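PDB 6HNU: aromatic amino acid aminotransferase I from Candida albicans WO-1, which probably transfers the amino group of aromatic L-amino acids to 2-oxoglutarate, giving aromatic oxo-acids and L-glutamate, with pyridoxal 5'-phosphate as cofactor. Local coordinates for residues H270-F275 with W355-R360; Y249-M254 with K277-S282; E255-D260 with H365-A370. All blocks are in the same frame, centred on the assembly; numbering follows the deposited sequence.

Contact 1: residues H270-F275 with W355-R360; sequences HDHDEF and WLIGLR
Phe-275 and Ile-357 have the nearest CA atoms of the two segments, 7.0 Å apart, where the first turn of the short helix 272-278 packs on the long helix 334-377. This is helix-on-helix packing in a fold type I, PLP-dependent class I aminotransferase. The short helix starts with an N-cap: Asp-271 OD1 accepts from Glu-274 N at 3.0 Å, with the N-H pointing almost straight at the oxygen (167°). No hydrogen bond joins the two segments; the contact is made by apolar side-chain atoms. Phe-275 has CG anti to its backbone N (chi1 173°), and Ile-357 CG1 sits over one face of the ring, 3.7 Å from the centroid and 23° off the normal, a CH-pi contact displaced toward the CG side of the rim. Leu-356 CB approaches the far end of the ring, 3.7 Å from Phe-275 CZ. At the ring edge, Arg-360 contributes only aliphatic carbon: CD lies near the ring plane, while the guanidinium is turned almost perpendicular to the ring and NE continues to a salt bridge with Glu-255. Beside the phenylalanine, His-272 crosses Ile-357 at about a right angle. Its NE2 is hydrogen-bonded to Asp-354 of the long helix, while its CD2 lies 3.5 Å from Ile-357 CD1.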
loop_
_atom_site.group_PDB
_atom_site.type_symbol
_atom_site.label_atom_id
_atom_site.label_comp_id
_atom_site.label_asym_id
_atom_site.label_seq_id
_atom_site.Cartn_x
_atom_site.Cartn_y
_atom_site.Cartn_z
ATOM N N HIS B 270 17.905 8.107 -32.735
ATOM C CA HIS B 270 19.341 8.503 -32.685
ATOM C C HIS B 270 19.610 9.451 -31.510
ATOM O O HIS B 270 20.801 9.641 -31.219
ATOM C CB HIS B 270 19.790 9.146 -34.015
ATOM C CG HIS B 270 19.598 8.273 -35.215
ATOM N ND1 HIS B 270 18.955 8.721 -36.363
ATOM C CD2 HIS B 270 19.945 6.985 -35.453
ATOM C CE1 HIS B 270 18.921 7.745 -37.254
ATOM N NE2 HIS B 270 19.523 6.667 -36.719
ATOM N N ASP B 271 18.584 10.052 -30.883
ATOM C CA ASP B 271 18.794 11.052 -29.794
ATOM C C ASP B 271 17.502 11.327 -29.009
ATOM O O ASP B 271 16.440 10.792 -29.366
ATOM C CB ASP B 271 19.383 12.347 -30.367
ATOM C CG ASP B 271 18.591 12.885 -31.544
ATOM O OD1 ASP B 271 17.362 12.714 -31.555
ATOM O OD2 ASP B 271 19.205 13.446 -32.460
ATOM N N HIS B 272 17.576 12.187 -27.993
ATOM C CA HIS B 272 16.452 12.420 -27.046
ATOM C C HIS B 272 15.251 12.985 -27.807
ATOM O O HIS B 272 14.099 12.587 -27.485
ATOM C CB HIS B 272 16.882 13.278 -25.858
ATOM C CG HIS B 272 17.834 12.586 -24.936
ATOM N ND1 HIS B 272 18.233 13.138 -23.747
ATOM C CD2 HIS B 272 18.431 11.383 -24.991
ATOM C CE1 HIS B 272 19.081 12.345 -23.145
ATOM N NE2 HIS B 272 19.200 11.234 -23.860
ATOM N N ASP B 273 15.499 13.858 -28.787
ATOM C CA ASP B 273 14.423 14.500 -29.591
ATOM C C ASP B 273 13.672 13.463 -30.431
ATOM O O ASP B 273 12.442 13.529 -30.427
ATOM C CB ASP B 273 14.970 15.600 -30.500
ATOM C CG ASP B 273 15.423 16.835 -29.740
ATOM O OD1 ASP B 273 14.818 17.154 -28.662
ATOM O OD2 ASP B 273 16.388 17.466 -30.230
ATOM N N GLU B 274 14.372 12.598 -31.160
ATOM C CA GLU B 274 13.753 11.537 -31.996
ATOM C C GLU B 274 12.965 10.624 -31.062
ATOM O O GLU B 274 11.846 10.231 -31.412
ATOM C CB GLU B 274 14.772 10.698 -32.776
ATOM C CG GLU B 274 15.338 11.405 -33.999
ATOM C CD GLU B 274 16.164 10.541 -34.940
ATOM O OE1 GLU B 274 16.400 9.352 -34.647
ATOM O OE2 GLU B 274 16.554 11.066 -35.987
ATOM N N PHE B 275 13.527 10.304 -29.901
ATOM C CA PHE B 275 12.857 9.397 -28.936
ATOM C C PHE B 275 11.488 9.971 -28.551
ATOM O O PHE B 275 10.484 9.258 -28.734
ATOM C CB PHE B 275 13.719 9.151 -27.710
ATOM C CG PHE B 275 13.038 8.379 -26.615
ATOM C CD1 PHE B 275 12.715 7.046 -26.787
ATOM C CD2 PHE B 275 12.702 9.004 -25.410
ATOM C CE1 PHE B 275 12.142 6.322 -25.743
ATOM C CE2 PHE B 275 12.128 8.280 -24.374
ATOM C CZ PHE B 275 11.840 6.937 -24.556
ATOM N N TRP B 355 18.148 5.923 -20.168
ATOM C CA TRP B 355 17.702 4.621 -19.646
ATOM C C TRP B 355 16.501 4.134 -20.465
ATOM O O TRP B 355 16.487 2.942 -20.879
ATOM C CB TRP B 355 17.391 4.715 -18.155
ATOM C CG TRP B 355 16.872 3.422 -17.626
ATOM C CD1 TRP B 355 15.568 3.042 -17.489
ATOM C CD2 TRP B 355 17.670 2.314 -17.228
ATOM N NE1 TRP B 355 15.504 1.792 -16.951
ATOM C CE2 TRP B 355 16.772 1.305 -16.798
ATOM C CE3 TRP B 355 19.047 2.095 -17.111
ATOM C CZ2 TRP B 355 17.214 0.094 -16.271
ATOM C CZ3 TRP B 355 19.479 0.891 -16.593
ATOM C CH2 TRP B 355 18.582 -0.103 -16.189
ATOM N N LEU B 356 15.528 5.004 -20.693
ATOM C CA LEU B 356 14.291 4.666 -21.461
ATOM C C LEU B 356 14.636 4.355 -22.924
ATOM O O LEU B 356 13.992 3.455 -23.508
ATOM C CB LEU B 356 13.302 5.822 -21.332
ATOM C CG LEU B 356 12.920 6.177 -19.902
ATOM C CD1 LEU B 356 11.960 7.342 -19.930
ATOM C CD2 LEU B 356 12.312 4.987 -19.154
ATOM N N ILE B 357 15.687 4.978 -23.489
ATOM C CA ILE B 357 16.114 4.704 -24.887
ATOM C C ILE B 357 16.812 3.335 -24.947
ATOM O O ILE B 357 16.577 2.579 -25.904
ATOM C CB ILE B 357 16.981 5.893 -25.373
ATOM C CG1 ILE B 357 16.084 7.096 -25.666
ATOM C CG2 ILE B 357 17.838 5.510 -26.573
ATOM C CD1 ILE B 357 16.816 8.400 -25.646
ATOM N N GLY B 358 17.589 2.994 -23.927
ATOM C CA GLY B 358 18.216 1.675 -23.750
ATOM C C GLY B 358 17.139 0.606 -23.573
ATOM O O GLY B 358 17.229 -0.475 -24.212
ATOM N N LEU B 359 16.108 0.904 -22.786
ATOM C CA LEU B 359 14.970 -0.026 -22.576
ATOM C C LEU B 359 14.271 -0.287 -23.921
ATOM O O LEU B 359 14.044 -1.467 -24.233
ATOM C CB LEU B 359 14.063 0.575 -21.498
ATOM C CG LEU B 359 12.946 -0.311 -20.960
ATOM C CD1 LEU B 359 13.500 -1.562 -20.292
ATOM C CD2 LEU B 359 12.093 0.468 -19.954
ATOM N N ARG B 360 13.943 0.752 -24.683
ATOM C CA ARG B 360 13.400 0.670 -26.063
ATOM C C ARG B 360 14.262 -0.255 -26.940
ATOM O O ARG B 360 13.693 -1.166 -27.548
ATOM C CB ARG B 360 13.277 2.069 -26.654
ATOM C CG ARG B 360 12.789 2.092 -28.097
ATOM C CD ARG B 360 12.758 3.512 -28.606
ATOM N NE ARG B 360 12.149 3.685 -29.916
ATOM C CZ ARG B 360 10.860 3.925 -30.122
ATOM N NH1 ARG B 360 10.020 3.993 -29.101
ATOM N NH2 ARG B 360 10.418 4.064 -31.352
#

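Contact 2: residues Y249-M254 with K277-S282. With PLP (pyridoxal-5'-phosphate), chain I.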
loop_
_atom_site.group_PDB
_atom_site.type_symbol
_atom_site.label_atom_id
_atom_site.label_comp_id
_atom_site.label_asym_id
_atom_site.label_seq_id
_atom_site.Cartn_x
_atom_site.Cartn_y
_atom_site.Cartn_z
ATOM N N TYR B 249 3.419 -0.142 -19.252
ATOM C CA TYR B 249 4.256 -0.605 -20.383
ATOM C C TYR B 249 4.534 0.549 -21.354
ATOM O O TYR B 249 5.072 0.292 -22.428
ATOM C CB TYR B 249 3.566 -1.757 -21.123
ATOM C CG TYR B 249 3.105 -2.916 -20.278
ATOM C CD1 TYR B 249 3.998 -3.715 -19.593
ATOM C CD2 TYR B 249 1.765 -3.216 -20.171
ATOM C CE1 TYR B 249 3.576 -4.796 -18.836
ATOM C CE2 TYR B 249 1.325 -4.302 -19.445
ATOM C CZ TYR B 249 2.226 -5.092 -18.764
ATOM O OH TYR B 249 1.829 -6.178 -18.027
ATOM N N TYR B 250 4.183 1.799 -21.006
ATOM C CA TYR B 250 4.337 2.947 -21.920
ATOM C C TYR B 250 5.765 3.036 -22.457
ATOM O O TYR B 250 5.930 3.336 -23.618
ATOM C CB TYR B 250 3.986 4.272 -21.239
ATOM C CG TYR B 250 3.948 5.428 -22.207
ATOM C CD1 TYR B 250 2.858 5.627 -23.040
ATOM C CD2 TYR B 250 4.995 6.331 -22.277
ATOM C CE1 TYR B 250 2.791 6.694 -23.909
ATOM C CE2 TYR B 250 4.956 7.400 -23.152
ATOM C CZ TYR B 250 3.866 7.574 -23.976
ATOM O OH TYR B 250 3.816 8.605 -24.830
ATOM N N PHE B 251 6.780 2.730 -21.668
ATOM C CA PHE B 251 8.185 2.920 -22.091
ATOM C C PHE B 251 8.726 1.588 -22.623
ATOM O O PHE B 251 9.944 1.474 -22.813
ATOM C CB PHE B 251 8.979 3.600 -20.967
ATOM C CG PHE B 251 8.689 5.075 -20.889
ATOM C CD1 PHE B 251 8.879 5.888 -22.000
ATOM C CD2 PHE B 251 8.125 5.631 -19.755
ATOM C CE1 PHE B 251 8.558 7.231 -21.956
ATOM C CE2 PHE B 251 7.787 6.982 -19.722
ATOM C CZ PHE B 251 8.020 7.779 -20.819
ATOM N N LEU B 252 7.843 0.604 -22.898
ATOM C CA LEU B 252 8.237 -0.600 -23.666
ATOM C C LEU B 252 7.787 -0.410 -25.113
ATOM O O LEU B 252 7.748 -1.413 -25.855
ATOM C CB LEU B 252 7.624 -1.861 -23.046
ATOM C CG LEU B 252 7.924 -2.063 -21.559
ATOM C CD1 LEU B 252 7.473 -3.427 -21.096
ATOM C CD2 LEU B 252 9.401 -1.878 -21.256
ATOM N N GLN B 253 7.498 0.825 -25.533
ATOM C CA GLN B 253 7.380 1.131 -26.984
ATOM C C GLN B 253 8.679 0.731 -27.705
ATOM O O GLN B 253 9.784 0.799 -27.110
ATOM C CB GLN B 253 6.965 2.570 -27.222
ATOM C CG GLN B 253 5.503 2.790 -26.848
ATOM C CD GLN B 253 5.104 4.231 -26.936
ATOM O OE1 GLN B 253 4.964 4.793 -28.015
ATOM N NE2 GLN B 253 4.988 4.885 -25.784
ATOM N N MET B 254 8.529 0.303 -28.964
ATOM C CA MET B 254 9.636 -0.263 -29.752
ATOM C C MET B 254 9.616 0.367 -31.140
ATOM O O MET B 254 8.591 0.932 -31.538
ATOM C CB MET B 254 9.498 -1.785 -29.874
ATOM C CG MET B 254 9.688 -2.499 -28.557
ATOM S SD MET B 254 9.241 -4.248 -28.607
ATOM C CE MET B 254 7.482 -4.049 -28.921
ATOM N N LYS B 277 9.686 12.248 -29.921
ATOM C CA LYS B 277 8.788 12.414 -31.093
ATOM C C LYS B 277 8.184 11.065 -31.501
ATOM O O LYS B 277 7.109 11.090 -32.129
ATOM C CB LYS B 277 9.488 13.025 -32.315
ATOM C CG LYS B 277 9.311 14.531 -32.446
ATOM C CD LYS B 277 10.195 15.186 -33.488
ATOM C CE LYS B 277 10.355 16.684 -33.281
ATOM N NZ LYS B 277 11.500 16.993 -32.387
ATOM N N ALA B 278 8.867 9.966 -31.231
ATOM C CA ALA B 278 8.450 8.611 -31.668
ATOM C C ALA B 278 7.327 8.065 -30.776
ATOM O O ALA B 278 6.628 7.139 -31.238
ATOM C CB ALA B 278 9.615 7.675 -31.667
ATOM N N LEU B 279 7.201 8.542 -29.532
ATOM C CA LEU B 279 6.286 7.969 -28.520
ATOM C C LEU B 279 4.843 8.255 -28.941
ATOM O O LEU B 279 4.563 9.333 -29.448
ATOM C CB LEU B 279 6.639 8.578 -27.158
ATOM C CG LEU B 279 8.027 8.213 -26.632
ATOM C CD1 LEU B 279 8.308 8.911 -25.326
ATOM C CD2 LEU B 279 8.191 6.711 -26.477
ATOM N N VAL B 280 3.959 7.266 -28.836
ATOM C CA VAL B 280 2.532 7.470 -29.195
ATOM C C VAL B 280 1.955 8.489 -28.218
ATOM O O VAL B 280 2.231 8.419 -27.025
ATOM C CB VAL B 280 1.754 6.142 -29.128
ATOM C CG1 VAL B 280 1.791 5.560 -27.724
ATOM C CG2 VAL B 280 0.318 6.313 -29.571
ATOM N N PRO B 281 1.112 9.452 -28.659
ATOM C CA PRO B 281 0.435 10.341 -27.710
ATOM C C PRO B 281 -0.368 9.556 -26.654
ATOM O O PRO B 281 -1.132 8.667 -27.017
ATOM C CB PRO B 281 -0.519 11.153 -28.594
ATOM C CG PRO B 281 -0.624 10.315 -29.838
ATOM C CD PRO B 281 0.767 9.765 -30.047
ATOM N N SER B 282 -0.200 9.930 -25.391
ATOM C CA SER B 282 -1.024 9.435 -24.257
ATOM C C SER B 282 -2.426 10.042 -24.340
ATOM O O SER B 282 -2.623 11.092 -25.013
ATOM C CB SER B 282 -0.409 9.812 -22.931
ATOM O OG SER B 282 -0.344 11.242 -22.842
HETATM N N1 PLP I . -1.585 -2.926 -14.634
HETATM C C2 PLP I . -1.432 -3.784 -15.646
HETATM C C2A PLP I . -2.376 -3.710 -16.794
HETATM C C3 PLP I . -0.418 -4.739 -15.639
HETATM O O3 PLP I . -0.362 -5.632 -16.674
HETATM C C4 PLP I . 0.447 -4.805 -14.528
HETATM C C4A PLP I . 1.498 -5.819 -14.485
HETATM C C5 PLP I . 0.297 -3.872 -13.493
HETATM C C6 PLP I . -0.741 -2.979 -13.581
HETATM C C5A PLP I . 1.140 -3.930 -12.243
HETATM O O4P PLP I . 1.637 -2.610 -11.890
HETATM P P PLP I . 2.424 -2.297 -10.595
HETATM O O1P PLP I . 2.804 -0.853 -10.837
HETATM O O2P PLP I . 3.627 -3.280 -10.554
HETATM O O3P PLP I . 1.478 -2.503 -9.415
HETATM O O HOH W 1 2.149 11.676 -24.852
#
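Tyr-250, Leu-279 and Gln-253 bury the most surface here, and hydrogen bonds with the tyrosine and glutamine hold both the C=O and the N-H of Val-280. Tyr-250 has CG anti to its backbone N (chi1 -172°); at the far end of the ring, OH donates to Val-280 O at 2.7 Å, with the acceptor near the ring plane. Gln-253 holds the other side of the same residue: Val-280 N donates to Gln-253 OE1 at 2.8 Å, almost straight (174°) and on a lone pair in the amide plane. The opposite end of that amide turns back on its own segment, NE2 donating to Tyr-250 O at 2.8 Å while lying 3.3 Å above the centre of the Tyr-250 ring. Both amide atoms are therefore engaged, which fixes the flip of the group. The loop following strand 242-246 of the large-domain sheet, characteristic of fold type I PLP enzymes, is thus joined to the exit of helix 272-278. At the head of segment 249-254, Tyr-249 accepts a hydrogen bond at its OH from PLP O3, 2.6 Å away, and also touches the bound phenylalanine. Leu-279 and Val-280 supply apolar contact: Leu-279 CD1 meets the edge of the Phe-251 ring at CE1, 3.8 Å away, and Val-280 CG1 lies 4.1 Å from Tyr-250 CE1. A water accepts from Ser-282 N and makes a weak bond to Tyr-250 OH.

Contact 3: residues E255-D260 with H365-A370; sequences ETYTKD and HKRDVA
Arg-367, on the long helix 334-377, supplies the hydrogen bonds that cross to the loop 255-260. Its guanidinium grips Glu-255 O end-on with two nitrogens, NH1 at 2.8 Å and NH2 at 2.9 Å. Both bonds keep the oxygen in the guanidinium plane, but NH2 arrives nearly along the carbonyl axis (165°), whereas NH1 stands above the carbonyl plane. NH2 is also bonded to Pro-388 O.

The ionic component lies within the helix. Arg-367 NE and NH1 both reach Asp-368 OD1, each at 2.8 Å, a side-on pairing with a single carboxylate oxygen that is approached from one face of its plane. Bends at chi2 and chi3 bring CD and NE round. The same OD1 receives a weak bond from a water that accepts from Thr-258 N, giving a water-mediated link to the loop.

Van der Waals contact comes from Tyr-257. Its CB lies over the centre of the Arg-367 guanidinium, 3.6 Å above the plane, while the ring itself stands 74° to that plane and offers CD1 to Arg-367 NE (3.7 Å) and to Asp-368 OD1 (3.5 Å). This is edge contact, not a cation-pi stack. Beyond the ring, Tyr-257 OH is hydrogen-bonded to Asp-372, one turn further along the helix.

In this way the irregular segment leading toward helix 264-267 is fastened to the helix. The chemistry implies a guanidinium held in orientation at its edges by a backbone carbonyl and a carboxylate, with Tyr-257 CB over one face; the buried Arg-367 and Asp-368 probably offset each other's charge.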
loop_
_atom_site.group_PDB
_atom_site.type_symbol
_atom_site.label_atom_id
_atom_site.label_comp_id
_atom_site.label_asym_id
_atom_site.label_seq_id
_atom_site.Cartn_x
_atom_site.Cartn_y
_atom_site.Cartn_z
ATOM N N GLU B 255 10.715 0.168 -31.861
ATOM C CA GLU B 255 10.798 0.444 -33.313
ATOM C C GLU B 255 9.748 -0.440 -33.995
ATOM O O GLU B 255 9.510 -1.556 -33.486
ATOM C CB GLU B 255 12.217 0.175 -33.823
ATOM C CG GLU B 255 13.311 0.923 -33.077
ATOM C CD GLU B 255 13.155 2.425 -32.899
ATOM O OE1 GLU B 255 12.320 3.046 -33.608
ATOM O OE2 GLU B 255 13.871 2.969 -32.011
ATOM N N THR B 256 9.068 0.083 -35.009
ATOM C CA THR B 256 8.147 -0.693 -35.880
ATOM C C THR B 256 8.880 -1.935 -36.412
ATOM O O THR B 256 10.080 -1.848 -36.811
ATOM C CB THR B 256 7.582 0.159 -37.015
ATOM O OG1 THR B 256 6.942 1.262 -36.380
ATOM C CG2 THR B 256 6.571 -0.591 -37.857
ATOM N N TYR B 257 8.214 -3.083 -36.389
ATOM C CA TYR B 257 8.818 -4.356 -36.845
ATOM C C TYR B 257 8.903 -4.316 -38.370
ATOM O O TYR B 257 7.964 -3.834 -39.005
ATOM C CB TYR B 257 8.015 -5.572 -36.379
ATOM C CG TYR B 257 8.464 -6.888 -36.960
ATOM C CD1 TYR B 257 9.475 -7.625 -36.378
ATOM C CD2 TYR B 257 7.854 -7.401 -38.103
ATOM C CE1 TYR B 257 9.891 -8.836 -36.916
ATOM C CE2 TYR B 257 8.248 -8.612 -38.647
ATOM C CZ TYR B 257 9.263 -9.336 -38.051
ATOM O OH TYR B 257 9.661 -10.540 -38.567
ATOM N N THR B 258 10.009 -4.801 -38.904
ATOM C CA THR B 258 10.197 -5.051 -40.361
ATOM C C THR B 258 10.744 -6.477 -40.528
ATOM O O THR B 258 11.571 -6.865 -39.695
ATOM C CB THR B 258 11.150 -4.008 -40.962
ATOM O OG1 THR B 258 11.311 -4.298 -42.349
ATOM C CG2 THR B 258 12.512 -4.035 -40.313
ATOM N N LYS B 259 10.336 -7.212 -41.572
ATOM C CA LYS B 259 10.918 -8.553 -41.887
ATOM C C LYS B 259 12.363 -8.364 -42.380
ATOM O O LYS B 259 13.209 -9.266 -42.133
ATOM C CB LYS B 259 10.061 -9.306 -42.909
ATOM C CG LYS B 259 8.622 -9.586 -42.493
ATOM C CD LYS B 259 7.666 -9.641 -43.669
ATOM C CE LYS B 259 6.617 -10.729 -43.558
ATOM N NZ LYS B 259 7.233 -12.076 -43.528
ATOM N N ASP B 260 12.649 -7.216 -43.004
ATOM C CA ASP B 260 13.973 -6.886 -43.605
ATOM C C ASP B 260 15.004 -6.706 -42.493
ATOM O O ASP B 260 15.213 -5.549 -42.057
ATOM C CB ASP B 260 13.895 -5.631 -44.482
ATOM C CG ASP B 260 15.212 -5.212 -45.130
ATOM O OD1 ASP B 260 16.208 -5.983 -45.022
ATOM O OD2 ASP B 260 15.234 -4.108 -45.745
ATOM N N HIS B 365 14.668 -5.522 -29.790
ATOM C CA HIS B 365 15.429 -6.724 -30.233
ATOM C C HIS B 365 14.676 -7.994 -29.819
ATOM O O HIS B 365 14.539 -8.905 -30.691
ATOM C CB HIS B 365 16.876 -6.697 -29.746
ATOM C CG HIS B 365 17.622 -7.921 -30.168
ATOM N ND1 HIS B 365 17.742 -8.275 -31.499
ATOM C CD2 HIS B 365 18.240 -8.881 -29.452
ATOM C CE1 HIS B 365 18.396 -9.417 -31.579
ATOM N NE2 HIS B 365 18.707 -9.811 -30.341
ATOM N N LYS B 366 14.193 -8.062 -28.566
ATOM C CA LYS B 366 13.421 -9.224 -28.035
ATOM C C LYS B 366 12.216 -9.483 -28.926
ATOM O O LYS B 366 12.004 -10.657 -29.271
ATOM C CB LYS B 366 12.921 -8.990 -26.610
ATOM C CG LYS B 366 14.004 -8.921 -25.551
ATOM C CD LYS B 366 13.433 -8.634 -24.183
ATOM C CE LYS B 366 14.495 -8.200 -23.198
ATOM N NZ LYS B 366 15.513 -9.249 -22.984
ATOM N N ARG B 367 11.471 -8.438 -29.262
ATOM C CA ARG B 367 10.279 -8.493 -30.135
ATOM C C ARG B 367 10.663 -9.019 -31.538
ATOM O O ARG B 367 9.912 -9.883 -32.091
ATOM C CB ARG B 367 9.636 -7.113 -30.200
ATOM C CG ARG B 367 8.382 -7.050 -31.054
ATOM C CD ARG B 367 8.567 -7.031 -32.562
ATOM N NE ARG B 367 9.665 -6.160 -33.001
ATOM C CZ ARG B 367 9.588 -4.844 -33.124
ATOM N NH1 ARG B 367 10.634 -4.147 -33.567
ATOM N NH2 ARG B 367 8.457 -4.221 -32.844
ATOM N N ASP B 368 11.778 -8.544 -32.112
ATOM C CA ASP B 368 12.190 -8.974 -33.477
ATOM C C ASP B 368 12.458 -10.476 -33.454
ATOM O O ASP B 368 12.012 -11.169 -34.390
ATOM C CB ASP B 368 13.447 -8.243 -33.938
ATOM C CG ASP B 368 13.241 -6.765 -34.160
ATOM O OD1 ASP B 368 12.076 -6.355 -34.422
ATOM O OD2 ASP B 368 14.262 -6.043 -34.080
ATOM N N VAL B 369 13.122 -10.970 -32.414
ATOM C CA VAL B 369 13.530 -12.394 -32.302
ATOM C C VAL B 369 12.273 -13.255 -32.131
ATOM O O VAL B 369 12.153 -14.318 -32.809
ATOM C CB VAL B 369 14.553 -12.572 -31.169
ATOM C CG1 VAL B 369 14.709 -14.025 -30.728
ATOM C CG2 VAL B 369 15.890 -11.976 -31.594
ATOM N N ALA B 370 11.354 -12.820 -31.269
ATOM C CA ALA B 370 10.055 -13.489 -31.038
ATOM C C ALA B 370 9.286 -13.610 -32.349
ATOM O O ALA B 370 8.890 -14.738 -32.676
ATOM C CB ALA B 370 9.250 -12.742 -30.006
HETATM O O HOH W 2 12.335 -5.439 -36.779
#

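How the contacts relate
From the N terminus, the loop after strand 242-246 comes first, supplying 249-254 to contact 2 and, directly after it, 255-260 to contact 3. Helix 272-278 with its flanks follows: its start serves contact 1, and its end with the residues after it closes contact 2, the shortest loop. The long helix 334-377 then closes contact 1 through 355-360 and contact 3 through 365-370. Contact 1 is nested inside contact 3, while contact 2 crosses both. The three thus join the cofactor-side loop, the short helix and the long helix. Arg-360 packs on Gln-253 O and Ala-278 CB of contact 2 and is salt-bridged to contact 3; Met-254 packs on Arg-367 between contacts 2 and 3.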